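Local coordinates for E2A dna-binding protein (Human adenovirus 5, PDB 2WB0) that binds single-stranded DNA and supports the elongation phase of viral strand-displacement replication, unwinding the template without ATP through multimer formation, at residues K88-H100 with G215-P229. Residues are numbered along the deposited sequence; the frame is centred on the assembly and turned at random.
Sequences KHHEPTGCALWLH and GHLLMPLRCECNSKP. With ZN (zinc ion), chain C.
R222 reaches back over the turn at G94 and closes on the carbonyl of E91. R222 NH1 (2.7 Å) and R222 NH2 (2.9 Å) both donate to the one oxygen E91 O, which lies in the guanidinium plane. A bend at chi3 (-58°) swings the group round until one face lies flat on G94, with R222 CZ 3.3 Å from G94 CA. The E91 carboxylate probably adds a little charge attraction, as a long salt bridge from well out of the guanidinium plane; it also accepts within its own loop, OE1 from G94 N and OE2 from both T93 N and T93 OG1, so the turn that R222 grips is itself tied down. From G94 O, which accepts L221 N at 2.7 Å, the chains run on as a two-stranded antiparallel sheet, 95-99 against 216-220. A96 pairs with M219 and W98 with L217, each through two backbone bonds. On the face that carries W98, M219 SD sits 3.6 Å from W98 CB and meets the ring obliquely, a Met-aromatic contact, while L217 CD2 touches W98 CE3 at 3.9 Å. H100 CB covers one face of the indole, and F275 of strand 271-276 packs on L217 and M219. On the face shared by L97, L99 and H216, H216 turns its imidazole under L99, whose CD1 makes a CH-pi contact 4.3 Å from the ring centroid, and H216 CD2 rests on L97 CB. Through L221 and R222 the chain of strand 216-220 runs on to C223 and C225, which bind zinc together with C277 and C294.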
loop_
_atom_site.group_PDB
_atom_site.type_symbol
_atom_site.label_atom_id
_atom_site.label_comp_id
_atom_site.label_asym_id
_atom_site.label_seq_id
_atom_site.Cartn_x
_atom_site.Cartn_y
_atom_site.Cartn_z
ATOM N N LYS A 88 5.816 -4.092 -21.016
ATOM C CA LYS A 88 4.371 -3.958 -21.009
ATOM C C LYS A 88 3.756 -4.922 -20.002
ATOM O O LYS A 88 4.201 -6.052 -19.881
ATOM C CB LYS A 88 3.835 -4.218 -22.405
ATOM C CG LYS A 88 2.484 -3.557 -22.598
ATOM C CD LYS A 88 2.112 -3.479 -24.062
ATOM C CE LYS A 88 0.679 -2.893 -24.131
ATOM N NZ LYS A 88 -0.083 -3.554 -25.261
ATOM N N HIS A 89 2.770 -4.469 -19.241
ATOM C CA HIS A 89 2.104 -5.296 -18.176
ATOM C C HIS A 89 2.939 -5.579 -16.916
ATOM O O HIS A 89 2.528 -6.382 -16.036
ATOM C CB HIS A 89 1.519 -6.611 -18.719
ATOM C CG HIS A 89 0.835 -6.446 -20.032
ATOM N ND1 HIS A 89 -0.396 -5.835 -20.146
ATOM C CD2 HIS A 89 1.237 -6.728 -21.296
ATOM C CE1 HIS A 89 -0.749 -5.797 -21.422
ATOM N NE2 HIS A 89 0.230 -6.324 -22.145
ATOM N N HIS A 90 4.109 -4.947 -16.842
ATOM C CA HIS A 90 4.938 -4.989 -15.635
ATOM C C HIS A 90 5.209 -3.557 -15.105
ATOM O O HIS A 90 6.339 -3.104 -15.069
ATOM C CB HIS A 90 6.268 -5.712 -15.887
ATOM C CG HIS A 90 6.073 -7.147 -16.307
ATOM N ND1 HIS A 90 6.049 -8.198 -15.411
ATOM C CD2 HIS A 90 5.853 -7.684 -17.538
ATOM C CE1 HIS A 90 5.841 -9.330 -16.080
ATOM N NE2 HIS A 90 5.695 -9.038 -17.371
ATOM N N GLU A 91 4.182 -2.902 -14.602
ATOM C CA GLU A 91 4.412 -1.542 -14.068
ATOM C C GLU A 91 5.289 -1.772 -12.832
ATOM O O GLU A 91 4.975 -2.614 -12.055
ATOM C CB GLU A 91 3.097 -0.844 -13.762
ATOM C CG GLU A 91 3.235 0.631 -13.364
ATOM C CD GLU A 91 3.672 0.730 -11.878
ATOM O OE1 GLU A 91 3.234 -0.148 -11.067
ATOM O OE2 GLU A 91 4.431 1.629 -11.538
ATOM N N PRO A 92 6.428 -1.072 -12.695
ATOM C CA PRO A 92 7.449 -1.443 -11.660
ATOM C C PRO A 92 7.070 -1.080 -10.220
ATOM O O PRO A 92 7.456 -1.818 -9.298
ATOM C CB PRO A 92 8.701 -0.616 -12.040
ATOM C CG PRO A 92 8.092 0.576 -12.830
ATOM C CD PRO A 92 6.883 0.014 -13.571
ATOM N N THR A 93 6.369 0.034 -10.003
ATOM C CA THR A 93 6.131 0.419 -8.555
ATOM C C THR A 93 5.208 -0.536 -7.834
ATOM O O THR A 93 5.349 -0.735 -6.621
ATOM C CB THR A 93 5.614 1.868 -8.361
ATOM O OG1 THR A 93 4.300 2.010 -8.884
ATOM C CG2 THR A 93 6.629 2.963 -9.063
ATOM N N GLY A 94 4.232 -1.073 -8.565
ATOM C CA GLY A 94 3.185 -1.932 -7.986
ATOM C C GLY A 94 2.234 -1.114 -7.138
ATOM O O GLY A 94 1.637 -1.648 -6.198
ATOM N N CYS A 95 2.138 0.196 -7.416
ATOM C CA CYS A 95 1.347 1.123 -6.626
ATOM C C CYS A 95 0.480 1.953 -7.577
ATOM O O CYS A 95 0.632 1.843 -8.826
ATOM C CB CYS A 95 2.239 2.123 -5.865
ATOM S SG CYS A 95 3.288 1.477 -4.614
ATOM N N ALA A 96 -0.439 2.741 -6.997
ATOM C CA ALA A 96 -1.329 3.704 -7.704
ATOM C C ALA A 96 -1.609 4.889 -6.757
ATOM O O ALA A 96 -1.286 4.845 -5.573
ATOM C CB ALA A 96 -2.682 3.060 -8.234
ATOM N N LEU A 97 -2.130 5.967 -7.326
ATOM C CA LEU A 97 -2.494 7.136 -6.622
ATOM C C LEU A 97 -4.005 7.128 -6.622
ATOM O O LEU A 97 -4.610 7.266 -7.726
ATOM C CB LEU A 97 -2.068 8.329 -7.452
ATOM C CG LEU A 97 -0.642 8.811 -7.213
ATOM C CD1 LEU A 97 0.446 7.999 -6.359
ATOM C CD2 LEU A 97 -0.065 9.698 -8.324
ATOM N N TRP A 98 -4.600 7.053 -5.400
ATOM C CA TRP A 98 -6.036 7.013 -5.275
ATOM C C TRP A 98 -6.539 8.372 -4.753
ATOM O O TRP A 98 -6.139 8.800 -3.692
ATOM C CB TRP A 98 -6.452 5.855 -4.369
ATOM C CG TRP A 98 -7.915 5.866 -3.940
ATOM C CD1 TRP A 98 -9.032 6.210 -4.694
ATOM C CD2 TRP A 98 -8.403 5.405 -2.681
ATOM N NE1 TRP A 98 -10.174 6.042 -3.934
ATOM C CE2 TRP A 98 -9.818 5.538 -2.698
ATOM C CE3 TRP A 98 -7.762 4.938 -1.515
ATOM C CZ2 TRP A 98 -10.606 5.293 -1.569
ATOM C CZ3 TRP A 98 -8.553 4.647 -0.378
ATOM C CH2 TRP A 98 -9.972 4.814 -0.435
ATOM N N LEU A 99 -7.411 9.044 -5.521
ATOM C CA LEU A 99 -7.965 10.335 -5.109
ATOM C C LEU A 99 -9.078 9.948 -4.196
ATOM O O LEU A 99 -10.210 9.705 -4.660
ATOM C CB LEU A 99 -8.532 11.107 -6.329
ATOM C CG LEU A 99 -9.237 12.453 -5.972
ATOM C CD1 LEU A 99 -8.243 13.372 -5.337
ATOM C CD2 LEU A 99 -9.771 13.090 -7.307
ATOM N N HIS A 100 -8.790 9.852 -2.897
ATOM C CA HIS A 100 -9.664 9.062 -2.026
ATOM C C HIS A 100 -10.914 9.789 -1.568
ATOM O O HIS A 100 -11.915 9.146 -1.338
ATOM C CB HIS A 100 -8.892 8.584 -0.770
ATOM C CG HIS A 100 -8.119 9.667 -0.084
ATOM N ND1 HIS A 100 -8.654 10.484 0.913
ATOM C CD2 HIS A 100 -6.842 10.067 -0.264
ATOM C CE1 HIS A 100 -7.714 11.337 1.293
ATOM N NE2 HIS A 100 -6.602 11.098 0.598
ATOM N N GLY A 215 -4.532 15.423 -2.122
ATOM C CA GLY A 215 -5.711 14.560 -1.994
ATOM C C GLY A 215 -5.495 13.126 -2.501
ATOM O O GLY A 215 -6.408 12.349 -2.486
ATOM N N HIS A 216 -4.336 12.803 -3.042
ATOM C CA HIS A 216 -4.059 11.429 -3.522
ATOM C C HIS A 216 -3.404 10.555 -2.460
ATOM O O HIS A 216 -2.503 11.003 -1.760
ATOM C CB HIS A 216 -3.140 11.503 -4.741
ATOM C CG HIS A 216 -3.847 11.943 -5.996
ATOM N ND1 HIS A 216 -4.039 13.272 -6.317
ATOM C CD2 HIS A 216 -4.389 11.225 -7.008
ATOM C CE1 HIS A 216 -4.719 13.353 -7.452
ATOM N NE2 HIS A 216 -4.956 12.123 -7.883
ATOM N N LEU A 217 -3.780 9.268 -2.395
ATOM C CA LEU A 217 -3.062 8.377 -1.502
ATOM C C LEU A 217 -2.178 7.473 -2.391
ATOM O O LEU A 217 -2.679 6.777 -3.280
ATOM C CB LEU A 217 -4.059 7.507 -0.682
ATOM C CG LEU A 217 -3.467 6.311 0.103
ATOM C CD1 LEU A 217 -2.411 6.779 1.204
ATOM C CD2 LEU A 217 -4.598 5.390 0.738
ATOM N N LEU A 218 -0.888 7.438 -2.094
ATOM C CA LEU A 218 -0.024 6.486 -2.731
ATOM C C LEU A 218 -0.255 5.179 -2.012
ATOM O O LEU A 218 -0.028 5.085 -0.788
ATOM C CB LEU A 218 1.404 6.888 -2.437
ATOM C CG LEU A 218 2.623 6.301 -3.111
ATOM C CD1 LEU A 218 3.870 6.192 -2.315
ATOM C CD2 LEU A 218 2.554 5.416 -4.377
ATOM N N MET A 219 -0.677 4.187 -2.766
ATOM C CA MET A 219 -1.053 2.865 -2.206
ATOM C C MET A 219 -0.513 1.754 -3.053
ATOM O O MET A 219 -0.418 1.879 -4.291
ATOM C CB MET A 219 -2.583 2.766 -2.093
ATOM C CG MET A 219 -3.369 2.796 -3.481
ATOM S SD MET A 219 -5.161 2.746 -3.208
ATOM C CE MET A 219 -5.567 1.741 -4.599
ATOM N N PRO A 220 -0.225 0.598 -2.439
ATOM C CA PRO A 220 0.175 -0.527 -3.269
ATOM C C PRO A 220 -1.024 -1.249 -3.890
ATOM O O PRO A 220 -2.069 -1.380 -3.223
ATOM C CB PRO A 220 0.907 -1.457 -2.274
ATOM C CG PRO A 220 0.126 -1.190 -0.944
ATOM C CD PRO A 220 -0.258 0.291 -0.988
ATOM N N LEU A 221 -0.831 -1.732 -5.131
ATOM C CA LEU A 221 -1.763 -2.598 -5.826
ATOM C C LEU A 221 -1.331 -4.039 -5.718
ATOM O O LEU A 221 -2.166 -4.949 -5.978
ATOM C CB LEU A 221 -1.883 -2.219 -7.294
ATOM C CG LEU A 221 -2.593 -0.918 -7.584
ATOM C CD1 LEU A 221 -2.761 -0.919 -9.085
ATOM C CD2 LEU A 221 -3.941 -0.840 -6.915
ATOM N N ARG A 222 -0.076 -4.267 -5.271
ATOM C CA ARG A 222 0.429 -5.642 -5.229
ATOM C C ARG A 222 1.150 -5.944 -3.958
ATOM O O ARG A 222 1.971 -5.146 -3.487
ATOM C CB ARG A 222 1.441 -5.883 -6.376
ATOM C CG ARG A 222 0.876 -5.394 -7.728
ATOM C CD ARG A 222 1.751 -5.818 -8.933
ATOM N NE ARG A 222 3.150 -5.378 -8.940
ATOM C CZ ARG A 222 3.699 -4.587 -9.860
ATOM N NH1 ARG A 222 2.949 -3.948 -10.802
ATOM N NH2 ARG A 222 5.021 -4.341 -9.762
ATOM N N CYS A 223 0.833 -7.089 -3.386
ATOM C CA CYS A 223 1.599 -7.605 -2.269
ATOM C C CYS A 223 2.477 -8.723 -2.913
ATOM O O CYS A 223 2.688 -8.701 -4.103
ATOM C CB CYS A 223 0.713 -8.095 -1.140
ATOM S SG CYS A 223 -0.346 -9.500 -1.636
ATOM N N GLU A 224 3.007 -9.667 -2.146
ATOM C CA GLU A 224 3.806 -10.759 -2.733
ATOM C C GLU A 224 2.936 -11.669 -3.545
ATOM O O GLU A 224 3.366 -12.174 -4.596
ATOM C CB GLU A 224 4.410 -11.594 -1.601
ATOM C CG GLU A 224 5.358 -10.750 -0.772
ATOM C CD GLU A 224 6.074 -11.534 0.381
ATOM O OE1 GLU A 224 6.276 -12.789 0.244
ATOM O OE2 GLU A 224 6.401 -10.865 1.422
ATOM N N CYS A 225 1.672 -11.843 -3.093
ATOM C CA CYS A 225 0.783 -12.797 -3.734
ATOM C C CYS A 225 0.474 -12.495 -5.195
ATOM O O CYS A 225 0.315 -13.436 -5.970
ATOM C CB CYS A 225 -0.549 -12.952 -2.945
ATOM S SG CYS A 225 -0.300 -13.264 -1.155
ATOM N N ASN A 226 0.298 -11.216 -5.564
ATOM C CA ASN A 226 0.091 -10.876 -6.955
ATOM C C ASN A 226 1.185 -9.978 -7.494
ATOM O O ASN A 226 0.903 -9.089 -8.308
ATOM C CB ASN A 226 -1.294 -10.201 -7.168
ATOM C CG ASN A 226 -1.494 -8.971 -6.268
ATOM O OD1 ASN A 226 -0.729 -8.707 -5.349
ATOM N ND2 ASN A 226 -2.569 -8.267 -6.512
ATOM N N SER A 227 2.397 -10.153 -7.023
ATOM C CA SER A 227 3.476 -9.269 -7.541
ATOM C C SER A 227 3.762 -9.578 -9.024
ATOM O O SER A 227 4.186 -8.667 -9.759
ATOM C CB SER A 227 4.782 -9.298 -6.726
ATOM O OG SER A 227 5.188 -10.646 -6.680
ATOM N N LYS A 228 3.543 -10.836 -9.463
ATOM C CA LYS A 228 3.672 -11.132 -10.923
ATOM C C LYS A 228 2.348 -11.138 -11.679
ATOM O O LYS A 228 1.382 -11.744 -11.200
ATOM C CB LYS A 228 4.421 -12.447 -11.165
ATOM C CG LYS A 228 5.818 -12.426 -10.601
ATOM C CD LYS A 228 6.376 -13.823 -10.450
ATOM C CE LYS A 228 7.798 -13.750 -9.860
ATOM N NZ LYS A 228 7.811 -13.544 -8.362
ATOM N N PRO A 229 2.316 -10.509 -12.894
ATOM C CA PRO A 229 1.070 -10.407 -13.669
ATOM C C PRO A 229 0.403 -11.768 -14.047
ATOM O O PRO A 229 -0.837 -11.843 -14.164
ATOM C CB PRO A 229 1.473 -9.568 -14.920
ATOM C CG PRO A 229 2.909 -9.630 -14.991
ATOM C CD PRO A 229 3.418 -9.776 -13.568
HETATM ZN ZN ZN C . -0.101 -11.219 -0.019
HETATM O O HOH W 1 -4.090 12.499 0.724
#